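Local coordinates for protein E (Haemophilus influenzae, PDB 3ZH5) that acts as a multifunctional surface adhesin, binding host epithelial cells and host proteins such as vitronectin, laminin and plasminogen, at residues S14-L19 with W92-R97. Sequence-based numbering, arbitrary orientation.
Sequences SGYIRL and WGQGLR
Tyr16 and Trp92 meet as an edge-to-face aromatic pair, with the benzo edge of the indole directed at one face of the phenol ring. Their six-membered rings have centroids 5.0 Å apart and planes inclined at 58°. The rings come closest at Tyr16 CD2 and Trp92 CE3, 3.7 Å apart, near the rim of the phenol ring, while Trp92 CZ3 reaches back to Tyr16 CB at 4.0 Å. Tyr16 sets CG anti to its carbonyl carbon (chi1 -73°), which carries the ring from the strand across to the 92-97 loop. Trp92 suits the buried side because its broad indole also packs edge-to-face with Tyr26 and touches Pro9 and Arg13.

Toward the hydroxyl the contact becomes looser and more polar. Gln94, partly exposed and bent at chi2, brings NE2 back to give Tyr16 OH a weak hydrogen bond of 3.4 Å, with an N-H...O angle of 129°. Gln94 NE2 also donates a weak hydrogen bond of 3.2 Å to Trp92 O; glutamine suits this rim because its flexible amide can serve both acceptors. Arg68 makes a further weak hydrogen bond to the Tyr16 hydroxyl. Tyrosine thus fits a position needing an apolar face and a polar end. Together these residues join edge strand 16-19 of the antiparallel sheet to the loop between strands 79-88 and 97-98, through an aromatic cluster of Tyr16, Tyr26 and Trp92 within the surface-adhesin protein E fold.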
loop_
_atom_site.group_PDB
_atom_site.type_symbol
_atom_site.label_atom_id
_atom_site.label_comp_id
_atom_site.label_asym_id
_atom_site.label_seq_id
_atom_site.Cartn_x
_atom_site.Cartn_y
_atom_site.Cartn_z
ATOM N N SER A 14 6.204 -3.507 13.442
ATOM C CA SER A 14 6.818 -2.197 13.641
ATOM C C SER A 14 7.059 -1.465 12.323
ATOM O O SER A 14 7.577 -2.024 11.345
ATOM C CB SER A 14 8.120 -2.332 14.463
ATOM O OG SER A 14 9.208 -1.694 13.815
ATOM N N GLY A 15 6.674 -0.195 12.317
ATOM C CA GLY A 15 6.762 0.653 11.157
ATOM C C GLY A 15 5.560 0.647 10.226
ATOM O O GLY A 15 5.493 1.461 9.310
ATOM N N TYR A 16 4.618 -0.265 10.421
ATOM C CA TYR A 16 3.433 -0.304 9.556
ATOM C C TYR A 16 2.348 0.520 10.226
ATOM O O TYR A 16 2.134 0.424 11.418
ATOM C CB TYR A 16 2.969 -1.741 9.318
ATOM C CG TYR A 16 3.900 -2.469 8.386
ATOM C CD1 TYR A 16 5.146 -2.903 8.821
ATOM C CD2 TYR A 16 3.543 -2.698 7.060
ATOM C CE1 TYR A 16 6.023 -3.550 7.956
ATOM C CE2 TYR A 16 4.411 -3.338 6.183
ATOM C CZ TYR A 16 5.649 -3.765 6.637
ATOM O OH TYR A 16 6.517 -4.408 5.780
ATOM N N ILE A 17 1.695 1.350 9.441
ATOM C CA ILE A 17 0.722 2.261 9.914
ATOM C C ILE A 17 -0.630 1.749 9.396
ATOM O O ILE A 17 -0.859 1.670 8.188
ATOM C CB ILE A 17 0.952 3.661 9.409
ATOM C CG1 ILE A 17 2.379 4.169 9.740
ATOM C CG2 ILE A 17 -0.106 4.595 9.995
ATOM C CD1 ILE A 17 2.613 5.572 9.226
ATOM N N ARG A 18 -1.527 1.414 10.302
ATOM C CA ARG A 18 -2.819 0.867 9.904
ATOM C C ARG A 18 -3.760 1.998 9.524
ATOM O O ARG A 18 -3.777 3.052 10.145
ATOM C CB ARG A 18 -3.383 0.021 11.052
ATOM C CG ARG A 18 -4.775 -0.503 10.879
ATOM C CD ARG A 18 -5.138 -1.276 12.155
ATOM N NE ARG A 18 -4.654 -2.646 12.095
ATOM C CZ ARG A 18 -4.259 -3.361 13.138
ATOM N NH1 ARG A 18 -4.269 -2.842 14.360
ATOM N NH2 ARG A 18 -3.837 -4.606 12.954
ATOM N N LEU A 19 -4.527 1.812 8.456
ATOM C CA LEU A 19 -5.393 2.881 8.008
ATOM C C LEU A 19 -6.797 2.700 8.506
ATOM O O LEU A 19 -7.237 1.603 8.827
ATOM C CB LEU A 19 -5.429 2.943 6.472
ATOM C CG LEU A 19 -4.008 3.189 5.966
ATOM C CD1 LEU A 19 -3.937 3.380 4.479
ATOM C CD2 LEU A 19 -3.388 4.401 6.704
ATOM N N TRP A 92 2.594 -8.966 5.327
ATOM C CA TRP A 92 3.509 -7.823 5.437
ATOM C C TRP A 92 4.373 -7.606 4.175
ATOM O O TRP A 92 5.421 -6.965 4.223
ATOM C CB TRP A 92 4.391 -7.948 6.692
ATOM C CG TRP A 92 3.589 -8.154 7.983
ATOM C CD1 TRP A 92 3.627 -9.237 8.798
ATOM C CD2 TRP A 92 2.645 -7.245 8.564
ATOM N NE1 TRP A 92 2.765 -9.062 9.870
ATOM C CE2 TRP A 92 2.149 -7.847 9.741
ATOM C CE3 TRP A 92 2.174 -5.975 8.204
ATOM C CZ2 TRP A 92 1.185 -7.227 10.568
ATOM C CZ3 TRP A 92 1.219 -5.353 9.030
ATOM C CH2 TRP A 92 0.730 -5.991 10.195
ATOM N N GLY A 93 3.884 -8.091 3.038
ATOM C CA GLY A 93 4.533 -7.862 1.770
ATOM C C GLY A 93 5.963 -8.412 1.724
ATOM O O GLY A 93 6.865 -7.715 1.282
ATOM N N GLN A 94 6.143 -9.656 2.170
ATOM C CA GLN A 94 7.454 -10.300 2.279
ATOM C C GLN A 94 7.309 -11.699 1.728
ATOM O O GLN A 94 6.195 -12.230 1.682
ATOM C CB GLN A 94 7.879 -10.465 3.749
ATOM C CG GLN A 94 7.731 -9.246 4.635
ATOM C CD GLN A 94 8.799 -8.213 4.394
ATOM O OE1 GLN A 94 9.860 -8.514 3.845
ATOM N NE2 GLN A 94 8.522 -6.978 4.790
ATOM N N GLY A 95 8.439 -12.307 1.369
ATOM C CA GLY A 95 8.491 -13.713 1.003
ATOM C C GLY A 95 8.573 -13.919 -0.494
ATOM O O GLY A 95 9.153 -13.101 -1.214
ATOM N N LEU A 96 7.992 -15.015 -0.975
ATOM C CA LEU A 96 8.080 -15.340 -2.395
ATOM C C LEU A 96 7.135 -14.451 -3.175
ATOM O O LEU A 96 5.949 -14.339 -2.843
ATOM C CB LEU A 96 7.741 -16.810 -2.659
ATOM C CG LEU A 96 7.902 -17.215 -4.134
ATOM C CD1 LEU A 96 9.379 -17.257 -4.537
ATOM C CD2 LEU A 96 7.234 -18.552 -4.432
ATOM N N ARG A 97 7.661 -13.851 -4.236
ATOM C CA ARG A 97 6.984 -12.769 -4.929
ATOM C C ARG A 97 6.436 -13.181 -6.295
ATOM O O ARG A 97 7.021 -14.011 -6.988
ATOM C CB ARG A 97 7.991 -11.635 -5.132
ATOM C CG ARG A 97 7.389 -10.398 -5.787
ATOM C CD ARG A 97 8.437 -9.375 -6.126
ATOM N NE ARG A 97 9.248 -9.806 -7.256
ATOM C CZ ARG A 97 8.842 -9.784 -8.520
ATOM N NH1 ARG A 97 7.625 -9.343 -8.810
ATOM N NH2 ARG A 97 9.656 -10.199 -9.497
#